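Local structure of BMC domain protein (Clostridiales bacterium 1_7_47FAA, 4OLO) at residues I5-T10 with G78-V83; G12-L17 with D33-I38; C47-A52 with V58-I63. The protein is a shell protein of a glycyl-radical type bacterial microcompartment, where a bound iron-sulfur cluster probably serves electron transport across the shell. One frame throughout, in Å; residues are numbered along the deposited sequence.

Contact 1 (I5-T10 with G78-V83); sequences IIKSPT and GDTASV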
loop_
_atom_site.group_PDB
_atom_site.type_symbol
_atom_site.label_atom_id
_atom_site.label_comp_id
_atom_site.label_asym_id
_atom_site.label_seq_id
_atom_site.Cartn_x
_atom_site.Cartn_y
_atom_site.Cartn_z
ATOM N N ILE B 5 11.655 22.130 -6.269
ATOM C CA ILE B 5 11.353 22.985 -7.409
ATOM C C ILE B 5 12.168 22.479 -8.624
ATOM O O ILE B 5 13.337 22.122 -8.473
ATOM C CB ILE B 5 11.600 24.501 -7.081
ATOM C CG1 ILE B 5 11.052 25.395 -8.206
ATOM C CG2 ILE B 5 13.098 24.794 -6.789
ATOM C CD1 ILE B 5 10.951 26.853 -7.900
ATOM N N ILE B 6 11.546 22.430 -9.804
ATOM C CA ILE B 6 12.247 22.085 -11.043
ATOM C C ILE B 6 12.214 23.353 -11.911
ATOM O O ILE B 6 11.142 23.805 -12.293
ATOM C CB ILE B 6 11.659 20.855 -11.789
ATOM C CG1 ILE B 6 11.730 19.577 -10.956
ATOM C CG2 ILE B 6 12.310 20.680 -13.166
ATOM C CD1 ILE B 6 10.792 18.441 -11.464
ATOM N N LYS B 7 13.386 23.919 -12.203
ATOM C CA LYS B 7 13.541 25.112 -13.037
ATOM C C LYS B 7 13.780 24.714 -14.480
ATOM O O LYS B 7 14.583 23.816 -14.753
ATOM C CB LYS B 7 14.656 26.014 -12.494
ATOM C CG LYS B 7 14.258 26.670 -11.177
ATOM C CD LYS B 7 15.396 27.357 -10.476
ATOM C CE LYS B 7 14.909 27.926 -9.169
ATOM N NZ LYS B 7 15.788 29.013 -8.672
ATOM N N SER B 8 13.045 25.353 -15.399
ATOM C CA SER B 8 13.066 25.108 -16.854
ATOM C C SER B 8 12.809 23.619 -17.136
ATOM O O SER B 8 13.692 22.929 -17.646
ATOM C CB SER B 8 14.364 25.606 -17.492
ATOM O OG SER B 8 14.561 26.979 -17.198
ATOM N N PRO B 9 11.634 23.080 -16.740
ATOM C CA PRO B 9 11.398 21.640 -16.954
ATOM C C PRO B 9 11.320 21.266 -18.423
ATOM O O PRO B 9 10.867 22.074 -19.232
ATOM C CB PRO B 9 10.060 21.394 -16.254
ATOM C CG PRO B 9 9.368 22.738 -16.302
ATOM C CD PRO B 9 10.468 23.726 -16.091
ATOM N N THR B 10 11.742 20.039 -18.768
ATOM C CA THR B 10 11.642 19.558 -20.139
ATOM C C THR B 10 10.186 19.133 -20.375
ATOM O O THR B 10 9.430 18.957 -19.412
ATOM C CB THR B 10 12.610 18.386 -20.375
ATOM O OG1 THR B 10 12.142 17.229 -19.686
ATOM C CG2 THR B 10 14.030 18.698 -19.962
ATOM N N GLY B 78 4.297 27.764 -13.146
ATOM C CA GLY B 78 4.370 29.187 -13.446
ATOM C C GLY B 78 5.795 29.683 -13.582
ATOM O O GLY B 78 6.736 28.893 -13.730
ATOM N N ASP B 79 5.969 31.007 -13.492
ATOM C CA ASP B 79 7.296 31.617 -13.550
ATOM C C ASP B 79 7.943 31.327 -12.220
ATOM O O ASP B 79 7.222 31.130 -11.252
ATOM C CB ASP B 79 7.194 33.137 -13.813
ATOM C CG ASP B 79 6.398 33.899 -12.764
ATOM O OD1 ASP B 79 5.151 33.835 -12.803
ATOM O OD2 ASP B 79 7.026 34.557 -11.902
ATOM N N THR B 80 9.283 31.269 -12.167
ATOM C CA THR B 80 10.068 30.978 -10.961
ATOM C C THR B 80 9.639 31.798 -9.747
ATOM O O THR B 80 9.397 31.220 -8.688
ATOM C CB THR B 80 11.581 31.130 -11.241
ATOM O OG1 THR B 80 11.917 30.342 -12.381
ATOM C CG2 THR B 80 12.449 30.711 -10.046
ATOM N N ALA B 81 9.546 33.125 -9.902
ATOM C CA ALA B 81 9.206 34.042 -8.820
ATOM C C ALA B 81 7.874 33.708 -8.164
ATOM O O ALA B 81 7.824 33.618 -6.940
ATOM C CB ALA B 81 9.241 35.485 -9.309
ATOM N N SER B 82 6.829 33.438 -8.978
ATOM C CA SER B 82 5.471 33.080 -8.526
ATOM C C SER B 82 5.457 31.728 -7.863
ATOM O O SER B 82 4.805 31.567 -6.822
ATOM C CB SER B 82 4.491 33.101 -9.690
ATOM O OG SER B 82 4.388 34.405 -10.256
ATOM N N VAL B 83 6.178 30.746 -8.455
ATOM C CA VAL B 83 6.273 29.394 -7.917
ATOM C C VAL B 83 6.986 29.427 -6.531
ATOM O O VAL B 83 6.451 28.894 -5.561
ATOM C CB VAL B 83 6.916 28.403 -8.933
ATOM C CG1 VAL B 83 7.283 27.074 -8.255
ATOM C CG2 VAL B 83 5.979 28.165 -10.107
#
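Ile5 and Val83 each carry CG1 trans to the backbone N (chi1 -170° and 168°), and with Ile5 extended beyond that atom its CD1 comes to 3.7 Å from Val83 CG1. The two side chains meet at a slant. Beta-branching suits Ile5, which sits on an extended strand, while the short valine offers one methyl, CG1, from the first turn of helix 80-95.

Lys7 works differently. Its CG stands beside its own N, and the straight chain beyond it runs roughly at right angles across Thr80, placing Lys7 CE 3.8 Å from Thr80 CG2. Threonine suits this place because it has two ends: the methyl faces the aliphatic part of the lysine, and OG1 bonds to Asp33. The ammonium travels on to a salt bridge with Glu84. Just before the helix, Asp79 is the N-cap. Its OD2 accepts Ser82 N at 3.1 Å from above the carboxylate plane, and its OD1 takes Ser82 OG at 2.7 Å.

The chemistry is thus graded. Ile5 and Val83 make a purely apolar contact; beside it, Lys7 and Thr80 pair methylene with methyl nearer the solvent, while their polar ends are satisfied elsewhere.

Contact 2 (G12-L17 with D33-I38); sequences GTIDIL and DAIGLI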
loop_
_atom_site.group_PDB
_atom_site.type_symbol
_atom_site.label_atom_id
_atom_site.label_comp_id
_atom_site.label_asym_id
_atom_site.label_seq_id
_atom_site.Cartn_x
_atom_site.Cartn_y
_atom_site.Cartn_z
ATOM N N GLY B 12 9.275 16.194 -21.429
ATOM C CA GLY B 12 9.264 14.848 -20.857
ATOM C C GLY B 12 8.912 14.830 -19.382
ATOM O O GLY B 12 8.134 13.975 -18.947
ATOM N N THR B 13 9.448 15.807 -18.617
ATOM C CA THR B 13 9.195 15.979 -17.180
ATOM C C THR B 13 7.727 16.319 -16.980
ATOM O O THR B 13 7.071 15.714 -16.130
ATOM C CB THR B 13 10.124 17.049 -16.570
ATOM O OG1 THR B 13 11.468 16.763 -16.934
ATOM C CG2 THR B 13 10.046 17.101 -15.065
ATOM N N ILE B 14 7.212 17.270 -17.779
ATOM C CA ILE B 14 5.805 17.680 -17.761
ATOM C C ILE B 14 4.912 16.466 -18.132
ATOM O O ILE B 14 3.911 16.231 -17.463
ATOM C CB ILE B 14 5.603 18.918 -18.682
ATOM C CG1 ILE B 14 6.258 20.157 -18.033
ATOM C CG2 ILE B 14 4.127 19.165 -18.960
ATOM C CD1 ILE B 14 6.687 21.243 -18.989
ATOM N N ASP B 15 5.328 15.664 -19.134
ATOM C CA ASP B 15 4.605 14.473 -19.557
ATOM C C ASP B 15 4.479 13.436 -18.430
ATOM O O ASP B 15 3.393 12.880 -18.261
ATOM C CB ASP B 15 5.228 13.865 -20.821
ATOM C CG ASP B 15 5.147 14.723 -22.083
ATOM O OD1 ASP B 15 4.447 15.775 -22.054
ATOM O OD2 ASP B 15 5.775 14.342 -23.106
ATOM N N ILE B 16 5.567 13.211 -17.638
ATOM C CA ILE B 16 5.582 12.301 -16.484
ATOM C C ILE B 16 4.535 12.779 -15.475
ATOM O O ILE B 16 3.730 11.987 -14.991
ATOM C CB ILE B 16 7.018 12.179 -15.865
ATOM C CG1 ILE B 16 7.870 11.220 -16.683
ATOM C CG2 ILE B 16 6.990 11.706 -14.408
ATOM C CD1 ILE B 16 9.290 11.567 -16.812
ATOM N N LEU B 17 4.520 14.089 -15.212
ATOM C CA LEU B 17 3.590 14.702 -14.275
ATOM C C LEU B 17 2.157 14.624 -14.739
ATOM O O LEU B 17 1.312 14.126 -14.006
ATOM C CB LEU B 17 3.966 16.163 -14.011
ATOM C CG LEU B 17 5.059 16.380 -13.028
ATOM C CD1 LEU B 17 5.320 17.845 -12.905
ATOM C CD2 LEU B 17 4.716 15.753 -11.665
ATOM N N ASP B 33 7.773 27.886 -16.712
ATOM C CA ASP B 33 9.132 28.355 -16.477
ATOM C C ASP B 33 9.687 27.526 -15.292
ATOM O O ASP B 33 10.859 27.171 -15.282
ATOM C CB ASP B 33 9.025 29.838 -16.095
ATOM C CG ASP B 33 10.256 30.683 -16.267
ATOM O OD1 ASP B 33 11.137 30.631 -15.379
ATOM O OD2 ASP B 33 10.286 31.496 -17.222
ATOM N N ALA B 34 8.832 27.220 -14.300
ATOM C CA ALA B 34 9.187 26.441 -13.120
ATOM C C ALA B 34 8.038 25.525 -12.669
ATOM O O ALA B 34 6.879 25.779 -12.994
ATOM C CB ALA B 34 9.606 27.360 -11.983
ATOM N N ILE B 35 8.380 24.449 -11.941
ATOM C CA ILE B 35 7.434 23.500 -11.361
ATOM C C ILE B 35 7.816 23.359 -9.917
ATOM O O ILE B 35 8.936 22.937 -9.636
ATOM C CB ILE B 35 7.385 22.080 -12.041
ATOM C CG1 ILE B 35 7.090 22.149 -13.547
ATOM C CG2 ILE B 35 6.353 21.175 -11.349
ATOM C CD1 ILE B 35 7.145 20.801 -14.238
ATOM N N GLY B 36 6.890 23.713 -9.024
ATOM C CA GLY B 36 7.025 23.516 -7.581
ATOM C C GLY B 36 6.334 22.207 -7.216
ATOM O O GLY B 36 5.192 21.961 -7.631
ATOM N N LEU B 37 7.023 21.334 -6.490
ATOM C CA LEU B 37 6.464 20.025 -6.109
ATOM C C LEU B 37 6.369 19.891 -4.603
ATOM O O LEU B 37 7.301 20.265 -3.906
ATOM C CB LEU B 37 7.310 18.859 -6.680
ATOM C CG LEU B 37 7.435 18.737 -8.207
ATOM C CD1 LEU B 37 8.510 17.755 -8.569
ATOM C CD2 LEU B 37 6.095 18.375 -8.878
ATOM N N ILE B 38 5.231 19.406 -4.108
ATOM C CA ILE B 38 4.999 19.217 -2.679
ATOM C C ILE B 38 4.382 17.847 -2.486
ATOM O O ILE B 38 3.383 17.516 -3.134
ATOM C CB ILE B 38 4.208 20.357 -1.927
ATOM C CG1 ILE B 38 4.705 21.780 -2.252
ATOM C CG2 ILE B 38 4.260 20.171 -0.416
ATOM C CD1 ILE B 38 3.768 22.506 -3.115
#
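Leu17 reaches from the last turn of helix 11-17 to Ile35 and Leu37 on strand 34-39. Its CB leaves the backbone on the side of the strand, and CG is trans to the carbonyl carbon (chi1 -81°), which carries the isobutyl group across the gap. From CG the side chain forks. Leu17 CD1 meets Ile35 tip to tip, 3.7 Å from Ile35 CD1, and it is nearly as near to the other branch, at 3.8 Å from Ile35 CG2. Leu37 CD2 is shared by the fork, lying 4.1 Å from both Leu17 CD1 and Leu17 CD2, the two leucines crossing at an angle. One turn earlier on the helix, Ile14 adds the flank of its side chain, CG1 lying 4.0 Å from Ile35 CD1. That strand methyl is therefore touched by both helix residues.

The residue types fit their places. Leucine, forked at its end, bridges two strand positions from one helix site, and isoleucine on the strand combines an extended backbone with a long reach. Long side chains are needed, because the two segment axes come no closer than 11.1 Å and run at 37° to each other.

Residues of strand 34-39 alternate between the two faces of the sheet. Ile35 and Leu37 look toward helix 11-17, whereas Ala34 and Ile38 pack against helix 80-95. A classic beta bulge, in which Asp33 and Ala34 both face Gly78, begins the strand. Phe77 of the adjoining strand 73-78 packs on Leu17 and Ile35, Pro9 lies against Ile14 and Ile35, and Val46 of a neighbouring subunit packs on Leu17, so that helix 11-17 sits between its own sheet and the next copy of the protein.

Contact 3 (C47-A52 with V58-I63); sequences CAADVA and VTVEDI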
loop_
_atom_site.group_PDB
_atom_site.type_symbol
_atom_site.label_atom_id
_atom_site.label_comp_id
_atom_site.label_asym_id
_atom_site.label_seq_id
_atom_site.Cartn_x
_atom_site.Cartn_y
_atom_site.Cartn_z
ATOM N N CYS B 47 -4.708 21.172 1.975
ATOM C CA CYS B 47 -4.481 22.469 2.609
ATOM C C CYS B 47 -3.528 23.321 1.783
ATOM O O CYS B 47 -3.809 24.501 1.546
ATOM C CB CYS B 47 -3.980 22.292 4.038
ATOM S SG CYS B 47 -5.244 21.684 5.169
ATOM N N ALA B 48 -2.411 22.707 1.342
ATOM C CA ALA B 48 -1.376 23.315 0.502
ATOM C C ALA B 48 -1.982 23.764 -0.842
ATOM O O ALA B 48 -1.700 24.883 -1.300
ATOM C CB ALA B 48 -0.237 22.309 0.269
ATOM N N ALA B 49 -2.834 22.897 -1.452
ATOM C CA ALA B 49 -3.524 23.160 -2.731
ATOM C C ALA B 49 -4.320 24.431 -2.624
ATOM O O ALA B 49 -4.296 25.216 -3.563
ATOM C CB ALA B 49 -4.438 21.996 -3.104
ATOM N N ASP B 50 -4.980 24.671 -1.462
ATOM C CA ASP B 50 -5.769 25.888 -1.260
ATOM C C ASP B 50 -4.922 27.154 -1.260
ATOM O O ASP B 50 -5.326 28.147 -1.850
ATOM C CB ASP B 50 -6.648 25.799 -0.009
ATOM C CG ASP B 50 -7.715 26.878 0.015
ATOM O OD1 ASP B 50 -8.627 26.827 -0.839
ATOM O OD2 ASP B 50 -7.634 27.777 0.887
ATOM N N VAL B 51 -3.738 27.112 -0.617
ATOM C CA VAL B 51 -2.797 28.237 -0.573
ATOM C C VAL B 51 -2.305 28.535 -1.993
ATOM O O VAL B 51 -2.361 29.685 -2.435
ATOM C CB VAL B 51 -1.627 27.994 0.419
ATOM C CG1 VAL B 51 -0.645 29.184 0.398
ATOM C CG2 VAL B 51 -2.152 27.735 1.831
ATOM N N ALA B 52 -1.927 27.484 -2.723
ATOM C CA ALA B 52 -1.464 27.566 -4.110
ATOM C C ALA B 52 -2.557 28.123 -5.059
ATOM O O ALA B 52 -2.242 28.928 -5.950
ATOM C CB ALA B 52 -0.993 26.203 -4.580
ATOM N N VAL B 58 0.398 31.235 -10.543
ATOM C CA VAL B 58 0.535 29.787 -10.549
ATOM C C VAL B 58 -0.739 29.026 -10.933
ATOM O O VAL B 58 -1.862 29.464 -10.640
ATOM C CB VAL B 58 1.197 29.206 -9.247
ATOM C CG1 VAL B 58 2.550 29.852 -8.965
ATOM C CG2 VAL B 58 0.286 29.304 -8.023
ATOM N N THR B 59 -0.529 27.848 -11.536
ATOM C CA THR B 59 -1.516 26.825 -11.835
ATOM C C THR B 59 -1.200 25.640 -10.931
ATOM O O THR B 59 -0.042 25.326 -10.703
ATOM C CB THR B 59 -1.693 26.512 -13.321
ATOM O OG1 THR B 59 -0.483 26.399 -14.048
ATOM C CG2 THR B 59 -2.642 27.465 -13.976
ATOM N N VAL B 60 -2.234 25.045 -10.360
ATOM C CA VAL B 60 -2.152 23.940 -9.416
ATOM C C VAL B 60 -2.679 22.649 -10.072
ATOM O O VAL B 60 -3.754 22.654 -10.682
ATOM C CB VAL B 60 -2.988 24.309 -8.150
ATOM C CG1 VAL B 60 -2.860 23.244 -7.071
ATOM C CG2 VAL B 60 -2.590 25.664 -7.610
ATOM N N GLU B 61 -1.939 21.555 -9.917
ATOM C CA GLU B 61 -2.332 20.215 -10.367
ATOM C C GLU B 61 -2.145 19.203 -9.260
ATOM O O GLU B 61 -1.075 19.145 -8.635
ATOM C CB GLU B 61 -1.539 19.750 -11.606
ATOM C CG GLU B 61 -1.734 20.599 -12.853
ATOM C CD GLU B 61 -3.122 20.662 -13.460
ATOM O OE1 GLU B 61 -3.940 19.748 -13.200
ATOM O OE2 GLU B 61 -3.378 21.625 -14.218
ATOM N N ASP B 62 -3.190 18.401 -9.014
ATOM C CA ASP B 62 -3.131 17.286 -8.062
ATOM C C ASP B 62 -2.703 16.073 -8.869
ATOM O O ASP B 62 -3.353 15.708 -9.839
ATOM C CB ASP B 62 -4.480 17.047 -7.344
ATOM C CG ASP B 62 -5.673 16.874 -8.255
ATOM O OD1 ASP B 62 -5.863 17.730 -9.153
ATOM O OD2 ASP B 62 -6.431 15.896 -8.060
ATOM N N ILE B 63 -1.552 15.540 -8.554
ATOM C CA ILE B 63 -1.003 14.386 -9.276
ATOM C C ILE B 63 -1.593 13.100 -8.657
ATOM O O ILE B 63 -1.403 12.840 -7.461
ATOM C CB ILE B 63 0.569 14.452 -9.325
ATOM C CG1 ILE B 63 1.101 15.842 -9.802
ATOM C CG2 ILE B 63 1.191 13.304 -10.116
ATOM C CD1 ILE B 63 0.463 16.481 -11.086
#
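Ala49 is the first residue of 47-52 to approach the strand 58-63, and it does so at Val60. Its CB lies 4.4 Å from Val60 CG1, a loose contact.

Asp50 follows on a side of the helix turned from the strand. Its carboxylate serves the assembly: OD1 accepts bonds from Thr10 N and Thr13 OG1 of a neighbouring subunit, while OD2 forms a salt bridge with Lys54. An acidic residue suits this subunit boundary, where it can take several donors at once. Val51 also faces away from the strand and packs instead on Ile90 and Glu89 of helix 80-95.

Ala52 then returns to the strand and makes the closer contact: Val60 CG2 rests 3.5 Å from both CB and the carbonyl carbon C of Ala52. In Val60, CG1 points away from the backbone N (chi1 -176°), which spreads the two methyls along the helix, one for Ala49 and the other for Ala52, nearly a turn apart. Ala52 O lies 3.3 Å from Val58 CG2; chi1 of -55° sets Val58 CG1 beside the N, leaving CG2 between N and the carbonyl carbon.

Helix 42-53 and strand 58-63 form an antiparallel helix-strand pair of the BMC domain, joined by a short connection, and the two segments run at 159°. Their axes are 8.8 Å apart; small alanines allow so close an approach while valines fill the space from the strand side.

Chemically the interface is alkyl against alkyl and backbone, with a methyl set against the outer end of a carbonyl. Only partly buried, it rests on close fit, perhaps aided by some exclusion of water, with the charge of Asp50 directed elsewhere.

How the contacts relate
All three contacts lean on one antiparallel sheet. Contact 2 is the buried one, with long branched chains spanning a wide gap between helix 11-17 and the sheet, on the face away from helices 42-53 and 80-95. Contact 3, nearest the chain's centre, is partly buried, and its small residues let the helix lie close. Contact 1 ranges from a buried valine to an exposed lysine, and so mixes apolar packing with charged and hydroxyl groups. Contacts 1 and 2 meet directly through neighbouring strands, Ile6 N lying 2.7 Å from Ile35 O in a probable hydrogen bond, and both adjoin the same neighbouring subunit. Contact 1 touches contact 3 where Val58 packs beside Ser82 and Val83.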